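NegoA.19184.a (Neisseria gonorrhoeae, PDB 5UEB) is of unknown function, a hypothetical DUF4265-family protein whose chain holds two antiparallel beta sheets and two helices and which forms a two-chain assembly in the crystal. Local coordinates at residues B[15-20]-B[46-51]; B[50-55]-B[77-82]; B[9-14]-B[64-69]; B[56-61]-B[70-75]. All blocks are in the same frame, centred on the assembly; numbering follows the deposited sequence.

Contact 1: B[15-20]-B[46-51]. With EDO (1,2-ethanediol), chain N.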
loop_
_atom_site.group_PDB
_atom_site.type_symbol
_atom_site.label_atom_id
_atom_site.label_comp_id
_atom_site.label_asym_id
_atom_site.label_seq_id
_atom_site.Cartn_x
_atom_site.Cartn_y
_atom_site.Cartn_z
ATOM N N VAL B 15 1.094 9.764 -9.903
ATOM C CA VAL B 15 1.433 8.727 -8.935
ATOM C C VAL B 15 2.930 8.815 -8.675
ATOM O O VAL B 15 3.734 8.620 -9.594
ATOM C CB VAL B 15 1.073 7.328 -9.461
ATOM C CG1 VAL B 15 1.378 6.262 -8.397
ATOM C CG2 VAL B 15 -0.377 7.263 -9.864
ATOM N N VAL B 16 3.310 9.114 -7.435
ATOM C CA VAL B 16 4.709 9.075 -7.019
ATOM C C VAL B 16 5.004 7.671 -6.512
ATOM O O VAL B 16 4.224 7.105 -5.733
ATOM C CB VAL B 16 4.992 10.127 -5.934
ATOM C CG1 VAL B 16 6.459 10.085 -5.514
ATOM C CG2 VAL B 16 4.642 11.518 -6.431
ATOM N N TYR B 17 6.099 7.082 -6.992
ATOM C CA TYR B 17 6.420 5.703 -6.642
ATOM C C TYR B 17 7.933 5.536 -6.673
ATOM O O TYR B 17 8.663 6.396 -7.167
ATOM C CB TYR B 17 5.726 4.704 -7.597
ATOM C CG TYR B 17 6.209 4.800 -9.027
ATOM C CD1 TYR B 17 5.751 5.801 -9.879
ATOM C CD2 TYR B 17 7.133 3.891 -9.528
ATOM C CE1 TYR B 17 6.221 5.913 -11.176
ATOM C CE2 TYR B 17 7.605 3.985 -10.840
ATOM C CZ TYR B 17 7.137 4.999 -11.659
ATOM O OH TYR B 17 7.616 5.106 -12.946
ATOM N N TYR B 18 8.403 4.416 -6.140
ATOM C CA TYR B 18 9.801 4.032 -6.276
ATOM C C TYR B 18 9.909 3.012 -7.396
ATOM O O TYR B 18 9.134 2.045 -7.443
ATOM C CB TYR B 18 10.372 3.485 -4.967
ATOM C CG TYR B 18 10.575 4.557 -3.928
ATOM C CD1 TYR B 18 11.711 5.359 -3.939
ATOM C CD2 TYR B 18 9.620 4.783 -2.942
ATOM C CE1 TYR B 18 11.899 6.355 -2.991
ATOM C CE2 TYR B 18 9.799 5.768 -1.989
ATOM C CZ TYR B 18 10.937 6.552 -2.019
ATOM O OH TYR B 18 11.114 7.534 -1.072
ATOM N N ASP B 19 10.836 3.259 -8.320
ATOM C CA ASP B 19 11.016 2.421 -9.497
ATOM C C ASP B 19 11.807 1.163 -9.143
ATOM O O ASP B 19 12.098 0.886 -7.975
ATOM C CB ASP B 19 11.600 3.242 -10.644
ATOM C CG ASP B 19 13.048 3.642 -10.419
ATOM O OD1 ASP B 19 13.516 4.530 -11.163
ATOM O OD2 ASP B 19 13.738 3.072 -9.540
ATOM N N LEU B 20 12.173 0.387 -10.166
ATOM C CA LEU B 20 12.804 -0.907 -9.930
ATOM C C LEU B 20 14.178 -0.777 -9.298
ATOM O O LEU B 20 14.675 -1.750 -8.721
ATOM C CB LEU B 20 12.885 -1.711 -11.229
ATOM C CG LEU B 20 11.524 -2.087 -11.819
ATOM C CD1 LEU B 20 11.711 -2.906 -13.084
ATOM C CD2 LEU B 20 10.702 -2.840 -10.781
ATOM N N LEU B 46 1.785 2.156 -16.726
ATOM C CA LEU B 46 2.964 1.602 -17.382
ATOM C C LEU B 46 3.990 1.105 -16.376
ATOM O O LEU B 46 4.616 0.061 -16.595
ATOM C CB LEU B 46 3.608 2.648 -18.299
ATOM C CG LEU B 46 2.851 2.963 -19.591
ATOM C CD1 LEU B 46 3.515 4.152 -20.294
ATOM C CD2 LEU B 46 2.838 1.735 -20.494
ATOM N N PHE B 47 4.199 1.846 -15.282
ATOM C CA PHE B 47 5.314 1.569 -14.376
ATOM C C PHE B 47 4.922 1.555 -12.903
ATOM O O PHE B 47 5.507 0.797 -12.117
ATOM C CB PHE B 47 6.418 2.610 -14.567
ATOM C CG PHE B 47 6.942 2.678 -15.965
ATOM C CD1 PHE B 47 7.740 1.666 -16.463
ATOM C CD2 PHE B 47 6.630 3.752 -16.780
ATOM C CE1 PHE B 47 8.218 1.724 -17.757
ATOM C CE2 PHE B 47 7.105 3.813 -18.071
ATOM C CZ PHE B 47 7.890 2.797 -18.558
ATOM N N ALA B 48 3.980 2.398 -12.506
ATOM C CA ALA B 48 3.630 2.486 -11.098
ATOM C C ALA B 48 3.029 1.159 -10.648
ATOM O O ALA B 48 2.160 0.609 -11.341
ATOM C CB ALA B 48 2.638 3.622 -10.854
ATOM N N PRO B 49 3.470 0.607 -9.528
ATOM C CA PRO B 49 2.970 -0.698 -9.093
ATOM C C PRO B 49 1.659 -0.599 -8.320
ATOM O O PRO B 49 1.253 0.467 -7.846
ATOM C CB PRO B 49 4.093 -1.202 -8.174
ATOM C CG PRO B 49 4.690 0.050 -7.611
ATOM C CD PRO B 49 4.618 1.070 -8.724
ATOM N N ASN B 50 0.996 -1.752 -8.212
ATOM C CA ASN B 50 -0.178 -1.952 -7.363
ATOM C C ASN B 50 -1.411 -1.193 -7.836
ATOM O O ASN B 50 -2.306 -0.911 -7.033
ATOM C CB ASN B 50 0.120 -1.673 -5.884
ATOM C CG ASN B 50 1.336 -2.433 -5.388
ATOM O OD1 ASN B 50 2.282 -1.849 -4.864
ATOM N ND2 ASN B 50 1.315 -3.740 -5.568
ATOM N N LEU B 51 -1.474 -0.854 -9.125
ATOM C CA LEU B 51 -2.596 -0.123 -9.705
ATOM C C LEU B 51 -3.023 -0.751 -11.029
ATOM O O LEU B 51 -2.205 -1.309 -11.768
ATOM C CB LEU B 51 -2.229 1.354 -9.929
ATOM C CG LEU B 51 -2.073 2.174 -8.656
ATOM C CD1 LEU B 51 -1.504 3.555 -8.997
ATOM C CD2 LEU B 51 -3.418 2.308 -7.973
HETATM C C1 EDO N . 0.681 2.026 -4.687
HETATM O O1 EDO N . -0.603 1.863 -4.072
HETATM C C2 EDO N . 0.612 3.009 -5.851
HETATM O O2 EDO N . 1.903 3.121 -6.463
#

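Contact 2: B[50-55]-B[77-82]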
loop_
_atom_site.group_PDB
_atom_site.type_symbol
_atom_site.label_atom_id
_atom_site.label_comp_id
_atom_site.label_asym_id
_atom_site.label_seq_id
_atom_site.Cartn_x
_atom_site.Cartn_y
_atom_site.Cartn_z
ATOM N N ASN B 50 0.996 -1.752 -8.212
ATOM C CA ASN B 50 -0.178 -1.952 -7.363
ATOM C C ASN B 50 -1.411 -1.193 -7.836
ATOM O O ASN B 50 -2.306 -0.911 -7.033
ATOM C CB ASN B 50 0.120 -1.673 -5.884
ATOM C CG ASN B 50 1.336 -2.433 -5.388
ATOM O OD1 ASN B 50 2.282 -1.849 -4.864
ATOM N ND2 ASN B 50 1.315 -3.740 -5.568
ATOM N N LEU B 51 -1.474 -0.854 -9.125
ATOM C CA LEU B 51 -2.596 -0.123 -9.705
ATOM C C LEU B 51 -3.023 -0.751 -11.029
ATOM O O LEU B 51 -2.205 -1.309 -11.768
ATOM C CB LEU B 51 -2.229 1.354 -9.929
ATOM C CG LEU B 51 -2.073 2.174 -8.656
ATOM C CD1 LEU B 51 -1.504 3.555 -8.997
ATOM C CD2 LEU B 51 -3.418 2.308 -7.973
ATOM N N ALA B 52 -4.316 -0.651 -11.326
ATOM C CA ALA B 52 -4.855 -1.219 -12.550
ATOM C C ALA B 52 -5.904 -0.295 -13.147
ATOM O O ALA B 52 -6.510 0.532 -12.457
ATOM C CB ALA B 52 -5.488 -2.598 -12.306
ATOM N N LEU B 53 -6.099 -0.466 -14.449
ATOM C CA LEU B 53 -7.189 0.186 -15.168
ATOM C C LEU B 53 -8.498 0.029 -14.401
ATOM O O LEU B 53 -8.833 -1.063 -13.926
ATOM C CB LEU B 53 -7.322 -0.492 -16.538
ATOM C CG LEU B 53 -8.454 -0.033 -17.463
ATOM C CD1 LEU B 53 -8.191 1.399 -17.932
ATOM C CD2 LEU B 53 -8.595 -0.981 -18.653
ATOM N N ASN B 54 -9.231 1.137 -14.280
ATOM C CA ASN B 54 -10.547 1.201 -13.656
ATOM C C ASN B 54 -10.523 1.040 -12.141
ATOM O O ASN B 54 -11.587 0.979 -11.522
ATOM C CB ASN B 54 -11.591 0.320 -14.356
ATOM C CG ASN B 54 -11.902 0.819 -15.756
ATOM O OD1 ASN B 54 -11.910 2.029 -15.995
ATOM N ND2 ASN B 54 -12.155 -0.094 -16.680
ATOM N N ASP B 55 -9.341 1.043 -11.517
ATOM C CA ASP B 55 -9.272 1.232 -10.072
ATOM C C ASP B 55 -9.803 2.619 -9.710
ATOM O O ASP B 55 -9.676 3.579 -10.482
ATOM C CB ASP B 55 -7.815 1.151 -9.594
ATOM C CG ASP B 55 -7.287 -0.283 -9.491
ATOM O OD1 ASP B 55 -8.032 -1.263 -9.740
ATOM O OD2 ASP B 55 -6.092 -0.421 -9.148
ATOM N N ASN B 77 -8.904 -5.982 -11.951
ATOM C CA ASN B 77 -8.032 -6.185 -13.094
ATOM C C ASN B 77 -6.602 -6.428 -12.620
ATOM O O ASN B 77 -6.207 -6.019 -11.527
ATOM C CB ASN B 77 -8.037 -4.954 -13.996
ATOM C CG ASN B 77 -9.329 -4.804 -14.779
ATOM O OD1 ASN B 77 -9.931 -5.792 -15.198
ATOM N ND2 ASN B 77 -9.747 -3.572 -15.005
ATOM N N THR B 78 -5.829 -7.106 -13.469
ATOM C CA THR B 78 -4.414 -7.382 -13.246
ATOM C C THR B 78 -3.591 -6.572 -14.242
ATOM O O THR B 78 -3.993 -6.419 -15.398
ATOM C CB THR B 78 -4.173 -8.881 -13.488
ATOM O OG1 THR B 78 -4.785 -9.637 -12.437
ATOM C CG2 THR B 78 -2.691 -9.223 -13.555
ATOM N N THR B 79 -2.453 -6.032 -13.792
ATOM C CA THR B 79 -1.515 -5.301 -14.645
ATOM C C THR B 79 -0.199 -6.068 -14.709
ATOM O O THR B 79 0.408 -6.336 -13.670
ATOM C CB THR B 79 -1.247 -3.904 -14.080
ATOM O OG1 THR B 79 -2.486 -3.230 -13.835
ATOM C CG2 THR B 79 -0.392 -3.066 -15.059
ATOM N N ILE B 80 0.239 -6.408 -15.925
ATOM C CA ILE B 80 1.477 -7.147 -16.169
ATOM C C ILE B 80 2.364 -6.271 -17.042
ATOM O O ILE B 80 1.919 -5.793 -18.090
ATOM C CB ILE B 80 1.198 -8.489 -16.879
ATOM C CG1 ILE B 80 0.197 -9.347 -16.086
ATOM C CG2 ILE B 80 2.514 -9.235 -17.132
ATOM C CD1 ILE B 80 0.664 -9.742 -14.699
ATOM N N ASN B 81 3.613 -6.058 -16.612
ATOM C CA ASN B 81 4.608 -5.332 -17.402
ATOM C C ASN B 81 5.439 -6.357 -18.163
ATOM O O ASN B 81 5.861 -7.362 -17.584
ATOM C CB ASN B 81 5.576 -4.537 -16.525
ATOM C CG ASN B 81 4.897 -3.606 -15.519
ATOM O OD1 ASN B 81 5.410 -3.421 -14.419
ATOM N ND2 ASN B 81 3.780 -2.980 -15.904
ATOM N N ILE B 82 5.682 -6.110 -19.450
ATOM C CA ILE B 82 6.438 -7.043 -20.288
ATOM C C ILE B 82 7.453 -6.245 -21.088
ATOM O O ILE B 82 7.093 -5.270 -21.754
ATOM C CB ILE B 82 5.539 -7.825 -21.267
ATOM C CG1 ILE B 82 4.361 -8.482 -20.539
ATOM C CG2 ILE B 82 6.384 -8.850 -22.054
ATOM C CD1 ILE B 82 3.373 -9.182 -21.474
HETATM O O HOH W 1 -4.353 -2.377 -15.761
HETATM O O HOH W 2 -12.253 -2.991 -16.349
HETATM O O HOH W 3 -7.356 -4.440 -9.454
#

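Contact 3: B[9-14]-B[64-69]. With EDO (1,2-ethanediol), chain M.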
loop_
_atom_site.group_PDB
_atom_site.type_symbol
_atom_site.label_atom_id
_atom_site.label_comp_id
_atom_site.label_asym_id
_atom_site.label_seq_id
_atom_site.Cartn_x
_atom_site.Cartn_y
_atom_site.Cartn_z
ATOM N N MET B 9 -15.904 15.620 -16.616
ATOM C CA MET B 9 -14.932 15.709 -15.521
ATOM C C MET B 9 -13.657 14.899 -15.759
ATOM O O MET B 9 -13.160 14.216 -14.855
ATOM C CB MET B 9 -15.585 15.361 -14.182
ATOM C CG MET B 9 -16.775 16.237 -13.854
ATOM S SD MET B 9 -17.235 16.080 -12.128
ATOM C CE MET B 9 -18.870 16.828 -12.133
ATOM N N LYS B 10 -13.090 14.974 -16.963
ATOM C CA LYS B 10 -11.805 14.333 -17.201
ATOM C C LYS B 10 -10.724 15.003 -16.358
ATOM O O LYS B 10 -10.761 16.217 -16.088
ATOM C CB LYS B 10 -11.409 14.432 -18.675
ATOM C CG LYS B 10 -12.504 14.110 -19.690
ATOM C CD LYS B 10 -13.271 12.834 -19.378
ATOM C CE LYS B 10 -12.349 11.616 -19.328
ATOM N NZ LYS B 10 -13.170 10.372 -19.178
ATOM N N SER B 11 -9.745 14.204 -15.944
ATOM C CA SER B 11 -8.680 14.730 -15.107
ATOM C C SER B 11 -7.419 13.894 -15.288
ATOM O O SER B 11 -7.391 12.898 -16.027
ATOM C CB SER B 11 -9.132 14.812 -13.646
ATOM O OG SER B 11 -8.201 15.534 -12.851
ATOM N N LYS B 12 -6.359 14.342 -14.620
ATOM C CA LYS B 12 -5.069 13.669 -14.594
ATOM C C LYS B 12 -4.590 13.585 -13.155
ATOM O O LYS B 12 -4.816 14.499 -12.348
ATOM C CB LYS B 12 -4.006 14.471 -15.358
ATOM C CG LYS B 12 -4.420 15.020 -16.704
ATOM C CD LYS B 12 -4.445 13.939 -17.740
ATOM C CE LYS B 12 -4.454 14.552 -19.137
ATOM N NZ LYS B 12 -4.670 13.504 -20.167
ATOM N N LEU B 13 -3.899 12.489 -12.852
ATOM C CA LEU B 13 -3.352 12.242 -11.528
ATOM C C LEU B 13 -1.880 11.881 -11.664
ATOM O O LEU B 13 -1.510 11.139 -12.576
ATOM C CB LEU B 13 -4.083 11.024 -10.968
ATOM C CG LEU B 13 -3.908 10.712 -9.506
ATOM C CD1 LEU B 13 -4.337 11.929 -8.742
ATOM C CD2 LEU B 13 -4.781 9.526 -9.206
ATOM N N THR B 14 -1.039 12.392 -10.758
ATOM C CA THR B 14 0.356 11.956 -10.666
ATOM C C THR B 14 0.499 10.909 -9.562
ATOM O O THR B 14 0.057 11.125 -8.435
ATOM C CB THR B 14 1.283 13.139 -10.383
ATOM O OG1 THR B 14 1.212 14.062 -11.475
ATOM C CG2 THR B 14 2.736 12.665 -10.211
ATOM N N LYS B 64 -1.321 23.036 -6.853
ATOM C CA LYS B 64 -2.285 23.105 -7.949
ATOM C C LYS B 64 -2.327 21.842 -8.812
ATOM O O LYS B 64 -2.814 21.887 -9.949
ATOM C CB LYS B 64 -2.093 24.355 -8.815
ATOM C CG LYS B 64 -1.994 25.652 -8.035
ATOM C CD LYS B 64 -1.862 26.819 -8.994
ATOM C CE LYS B 64 -2.558 28.060 -8.467
ATOM N NZ LYS B 64 -2.658 29.116 -9.516
ATOM N N MET B 65 -1.831 20.713 -8.299
ATOM C CA MET B 65 -1.823 19.454 -9.028
ATOM C C MET B 65 -2.477 18.373 -8.175
ATOM O O MET B 65 -2.588 18.503 -6.954
ATOM C CB MET B 65 -0.385 19.060 -9.398
ATOM C CG MET B 65 0.221 19.950 -10.464
ATOM S SD MET B 65 1.985 19.635 -10.642
ATOM C CE MET B 65 2.562 20.094 -9.013
ATOM N N LEU B 66 -2.912 17.292 -8.819
ATOM C CA LEU B 66 -3.552 16.182 -8.115
ATOM C C LEU B 66 -2.636 14.966 -8.054
ATOM O O LEU B 66 -2.017 14.588 -9.058
ATOM C CB LEU B 66 -4.871 15.777 -8.778
ATOM C CG LEU B 66 -5.910 16.886 -8.922
ATOM C CD1 LEU B 66 -7.137 16.322 -9.634
ATOM C CD2 LEU B 66 -6.308 17.501 -7.577
ATOM N N PHE B 67 -2.578 14.340 -6.873
ATOM C CA PHE B 67 -1.677 13.218 -6.612
ATOM C C PHE B 67 -2.433 12.025 -6.054
ATOM O O PHE B 67 -3.356 12.179 -5.258
ATOM C CB PHE B 67 -0.570 13.607 -5.627
ATOM C CG PHE B 67 0.342 14.653 -6.159
ATOM C CD1 PHE B 67 0.066 16.001 -5.965
ATOM C CD2 PHE B 67 1.467 14.290 -6.879
ATOM C CE1 PHE B 67 0.912 16.971 -6.474
ATOM C CE2 PHE B 67 2.316 15.249 -7.391
ATOM C CZ PHE B 67 2.032 16.596 -7.189
ATOM N N PHE B 68 -2.014 10.829 -6.462
ATOM C CA PHE B 68 -2.551 9.612 -5.864
ATOM C C PHE B 68 -2.272 9.622 -4.368
ATOM O O PHE B 68 -1.153 9.915 -3.938
ATOM C CB PHE B 68 -1.857 8.398 -6.491
ATOM C CG PHE B 68 -2.093 7.105 -5.742
ATOM C CD1 PHE B 68 -3.257 6.375 -5.946
ATOM C CD2 PHE B 68 -1.154 6.623 -4.847
ATOM C CE1 PHE B 68 -3.479 5.193 -5.260
ATOM C CE2 PHE B 68 -1.370 5.438 -4.151
ATOM C CZ PHE B 68 -2.537 4.716 -4.370
ATOM N N ASP B 69 -3.278 9.273 -3.568
ATOM C CA ASP B 69 -3.064 9.103 -2.137
ATOM C C ASP B 69 -3.197 7.662 -1.671
ATOM O O ASP B 69 -2.281 7.138 -1.026
ATOM C CB ASP B 69 -3.989 9.997 -1.306
ATOM C CG ASP B 69 -3.560 10.043 0.147
ATOM O OD1 ASP B 69 -2.621 10.801 0.462
ATOM O OD2 ASP B 69 -4.116 9.288 0.959
HETATM C C1 EDO M . -1.238 15.819 -12.465
HETATM O O1 EDO M . -0.663 15.753 -11.153
HETATM C C2 EDO M . -1.795 17.222 -12.677
HETATM O O2 EDO M . -2.861 17.445 -11.746
#

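Contact 4: B[56-61]-B[70-75]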
loop_
_atom_site.group_PDB
_atom_site.type_symbol
_atom_site.label_atom_id
_atom_site.label_comp_id
_atom_site.label_asym_id
_atom_site.label_seq_id
_atom_site.Cartn_x
_atom_site.Cartn_y
_atom_site.Cartn_z
ATOM N N ILE B 56 -10.397 2.728 -8.520
ATOM C CA ILE B 56 -10.845 4.005 -7.971
ATOM C C ILE B 56 -9.914 4.369 -6.825
ATOM O O ILE B 56 -9.683 3.554 -5.924
ATOM C CB ILE B 56 -12.310 3.942 -7.498
ATOM C CG1 ILE B 56 -13.244 3.653 -8.672
ATOM C CG2 ILE B 56 -12.721 5.260 -6.835
ATOM C CD1 ILE B 56 -14.678 3.318 -8.250
ATOM N N VAL B 57 -9.364 5.578 -6.865
ATOM C CA VAL B 57 -8.345 5.991 -5.912
ATOM C C VAL B 57 -8.718 7.337 -5.310
ATOM O O VAL B 57 -9.433 8.143 -5.921
ATOM C CB VAL B 57 -6.931 6.051 -6.538
ATOM C CG1 VAL B 57 -6.522 4.683 -7.100
ATOM C CG2 VAL B 57 -6.869 7.136 -7.616
ATOM N N ALA B 58 -8.245 7.563 -4.093
ATOM C CA ALA B 58 -8.345 8.850 -3.424
ATOM C C ALA B 58 -7.148 9.711 -3.796
ATOM O O ALA B 58 -6.053 9.208 -4.063
ATOM C CB ALA B 58 -8.384 8.665 -1.910
ATOM N N ILE B 59 -7.362 11.027 -3.800
ATOM C CA ILE B 59 -6.380 11.963 -4.321
ATOM C C ILE B 59 -6.148 13.076 -3.307
ATOM O O ILE B 59 -6.950 13.309 -2.399
ATOM C CB ILE B 59 -6.827 12.547 -5.672
ATOM C CG1 ILE B 59 -8.135 13.311 -5.495
ATOM C CG2 ILE B 59 -7.026 11.423 -6.688
ATOM C CD1 ILE B 59 -8.698 13.908 -6.810
ATOM N N GLU B 60 -5.008 13.756 -3.470
ATOM C CA GLU B 60 -4.651 14.933 -2.688
ATOM C C GLU B 60 -4.196 16.022 -3.642
ATOM O O GLU B 60 -3.508 15.741 -4.625
ATOM C CB GLU B 60 -3.475 14.652 -1.755
ATOM C CG GLU B 60 -3.793 13.809 -0.556
ATOM C CD GLU B 60 -2.673 13.842 0.478
ATOM O OE1 GLU B 60 -1.527 14.176 0.109
ATOM O OE2 GLU B 60 -2.941 13.542 1.658
ATOM N N ARG B 61 -4.547 17.265 -3.324
ATOM C CA ARG B 61 -4.126 18.418 -4.109
ATOM C C ARG B 61 -2.925 19.089 -3.454
ATOM O O ARG B 61 -2.940 19.379 -2.251
ATOM C CB ARG B 61 -5.268 19.429 -4.246
ATOM C CG ARG B 61 -4.931 20.649 -5.075
ATOM C CD ARG B 61 -6.172 21.500 -5.314
ATOM N NE ARG B 61 -5.853 22.665 -6.131
ATOM C CZ ARG B 61 -5.522 23.855 -5.645
ATOM N NH1 ARG B 61 -5.477 24.045 -4.333
ATOM N NH2 ARG B 61 -5.249 24.858 -6.472
ATOM N N HIS B 70 -4.329 7.013 -1.950
ATOM C CA HIS B 70 -4.514 5.618 -1.571
ATOM C C HIS B 70 -5.626 5.009 -2.411
ATOM O O HIS B 70 -6.431 5.717 -3.023
ATOM C CB HIS B 70 -4.796 5.461 -0.064
ATOM C CG HIS B 70 -6.042 6.151 0.410
ATOM N ND1 HIS B 70 -6.058 7.471 0.810
ATOM C CD2 HIS B 70 -7.303 5.689 0.589
ATOM C CE1 HIS B 70 -7.279 7.797 1.197
ATOM N NE2 HIS B 70 -8.055 6.734 1.073
ATOM N N LEU B 71 -5.643 3.680 -2.445
ATOM C CA LEU B 71 -6.661 2.937 -3.179
ATOM C C LEU B 71 -7.989 2.990 -2.428
ATOM O O LEU B 71 -8.032 2.832 -1.203
ATOM C CB LEU B 71 -6.199 1.480 -3.323
ATOM C CG LEU B 71 -7.120 0.523 -4.084
ATOM C CD1 LEU B 71 -7.204 0.906 -5.547
ATOM C CD2 LEU B 71 -6.623 -0.921 -3.923
ATOM N N ILE B 72 -9.069 3.241 -3.166
ATOM C CA ILE B 72 -10.426 3.179 -2.623
ATOM C C ILE B 72 -11.102 1.860 -2.960
ATOM O O ILE B 72 -11.652 1.195 -2.082
ATOM C CB ILE B 72 -11.270 4.384 -3.097
ATOM C CG1 ILE B 72 -10.794 5.673 -2.417
ATOM C CG2 ILE B 72 -12.760 4.146 -2.809
ATOM C CD1 ILE B 72 -11.106 5.761 -0.932
ATOM N N LYS B 73 -11.084 1.471 -4.235
ATOM C CA LYS B 73 -11.722 0.222 -4.651
ATOM C C LYS B 73 -10.951 -0.349 -5.832
ATOM O O LYS B 73 -10.889 0.268 -6.899
ATOM C CB LYS B 73 -13.189 0.459 -5.026
ATOM C CG LYS B 73 -13.927 -0.805 -5.461
ATOM C CD LYS B 73 -15.387 -0.500 -5.796
ATOM C CE LYS B 73 -16.150 -1.769 -6.143
ATOM N NZ LYS B 73 -17.535 -1.469 -6.602
ATOM N N ALA B 74 -10.362 -1.526 -5.645
ATOM C CA ALA B 74 -9.709 -2.193 -6.760
ATOM C C ALA B 74 -10.746 -2.676 -7.765
ATOM O O ALA B 74 -11.832 -3.141 -7.398
ATOM C CB ALA B 74 -8.890 -3.383 -6.249
ATOM N N SER B 75 -10.406 -2.558 -9.051
ATOM C CA SER B 75 -11.277 -3.075 -10.099
ATOM C C SER B 75 -11.282 -4.595 -10.156
ATOM O O SER B 75 -12.254 -5.177 -10.649
ATOM C CB SER B 75 -10.817 -2.553 -11.460
ATOM O OG SER B 75 -9.492 -3.000 -11.732
#

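Contact 1: B[15-20]-B[46-51]
The Tyr17 ring meets Ala48 because chi1 (65°) sets CG between the backbone N and the carbonyl carbon, while Val15 holds CG1 anti to its backbone N (chi1 -177°), and that methyl rests 3.8 Å from Ala48 CB. This is strand-to-loop packing through a CH-pi contact: strand 10-18, outermost in the five-stranded antiparallel sheet, against the irregular loop between strands 39-41 and 56-62. Ala48 CA lies 4.0 Å from the centroid of the Tyr17 ring and only 7° from its normal, evidence for an approach over the middle of the face. Around it, Pro49 CD comes in obliquely, 3.9 Å from Tyr17 CD2, and the phenol oxygen Tyr17 OH sits 3.2 Å from Phe47 CB. The loop backbone is held from the adjacent strand 24-33, where Glu27 accepts the N-H groups of Leu46, Phe47 and Ala48. A 1,2-ethanediol, probably from the crystallisation liquor, gives a hydrogen bond from O2 to Pro49 O at 3.1 Å and lies among Val15, Asn50 and Leu51. Beside it, Val15 and Leu51 reach toward each other tip to tip, CG2 to CD1 at 4.0 Å.

Contact 2: B[50-55]-B[77-82]
Thr79, near the start of strand 78-84, and Asn77, just before it, both direct their side chains at the loop 50-55, whose residues Ala52 to Asp55 form a type II beta turn. Thr79 has OG1 anti to its carbonyl carbon (chi1 -52°), and the hydroxyl donates to Leu51 O at 2.8 Å, tilted only 15° from the carbonyl plane. The Asn77 amide is turned differently against its acceptor: Leu53 O lies nearly in the amide plane, 2.9 Å from ND2, whereas ND2 itself stands 42° above the plane of that carbonyl. Between the two polar groups, Ala52 CB fits 3.4 Å from Thr79 OG1 and 3.9 Å from Asn77 CB. The turn is closed by Asp55 N bonding to Ala52 O, and Asp55 OD2 receives Ala52 N in return, from above the carboxylate plane. Three waters complete the seam. One of them accepts from Leu53 N and donates to Thr79 OG1 at 2.8 Å. Ser75 OG is a further partner of Leu53 O. The contact thus joins the loop from the five-stranded sheet to the four-stranded one without a backbone-to-backbone bond between the segments: side-chain donors and water satisfy carbonyls and N-H groups of an irregular chain, so the junction is largely polar and depends on side-chain and water hydrogen bonds.

Contact 3: B[9-14]-B[64-69]
Leu66, Thr14 and Leu13 carry most of the 327 Å² buried where strands 10-14 and 65-69 meet. Thr14 makes the single bridge, opposite Phe67, and its backbone spans that residue: Thr14 N donates to Leu66 O at 2.9 Å with an N-H...O angle of 174°, and Thr14 O accepts Phe68 N, also at 2.9 Å. One residue bonding to both neighbours of its partner is the pattern of parallel pairing, yet the strand directions differ by 58°, consistent with the pairing being confined to this one bridge. Thr14 CB also runs beside the Phe67 ring, 3.7 Å from CD2, the two side chains pointing the same way. Leu13 holds CG anti to its backbone N (chi1 -168°), and from there CD1 lies 3.3 Å from Phe67 C, a tight fit against the peptide to Phe68. The same methyl touches Leu66 CB, while Leu66 CD1 extends to Ser11 OG at 3.5 Å. Leu66 N and O additionally bind O2 and O1 of a 1,2-ethanediol, the N-to-O2 distance being 2.9 Å. Strands 10-18 and 65-73 are the outermost of the five-stranded antiparallel sheet, so the bridge joins its two edges, consistent with a partial, barrel-like closure, with Leu13 packing on Val57 and Ile59 of strand 56-62 and on Phe39 of strand 39-41.

Contact 4: B[56-61]-B[70-75]
A classic beta bulge, in which Ile72 and Lys73 both face Ile56, interrupts the antiparallel hairpin of strands 56-62 and 65-73 at the edge of the five-stranded sheet. The evidence is in the register: Val57 is opposite Leu71 and Ala58 opposite His70, but Ile56 pairs with Lys73, a shift of one residue. Ile56 O is gripped twice, by Ile72 N at 2.8 Å and by Lys73 N at 3.0 Å, while Ile56 N returns a nearly straight bond to Lys73 O (3.0 Å, 178°). Past the bulge, Ala58 N donates to His70 O at 2.8 Å, almost along the C=O axis. At the corner, Ile72 has its CB toward the partner strand, 4.1 Å from Ile56 CG2, and CG1 comes 3.9 Å from Ala58 CB. In the non-hydrogen-bonded pair the side chains start out divergent, yet Leu71 CD1 reaches Val57 CG1, the two side chains crossing at about a right angle. His70 CG sits between its backbone N and carbonyl carbon (chi1 61°), and the imidazole turns one face to Ala58 in a CH-pi contact: Ala58 CB stands over that face, 3.6 Å from the centroid, displaced 20° from the normal toward the rim.

Contacts 3 and 4 lie within the five-stranded sheet, contact 1 packs a loop on its strand 10-18, and contact 2 links the loop before strand 56-62 to the four-stranded sheet. Along the chain, contacts 3 and 1 open one after the other on strand 10-18; the loop 46-55 then serves contacts 1 and 2, which share Asn50 and Leu51 and have centres about 11 Å apart. Contacts 3 and 4 use successive parts of strand 65-73, also with centres about 11 Å apart. Contacts 2 and 3 are the farthest pair, at about 18 Å between centres, yet Leu51 CD2 lies 4.0 Å from Phe68 CE1. Sheet closure, hairpin and sheet-to-sheet junction thus touch one another through Leu51, Phe68 and Val57.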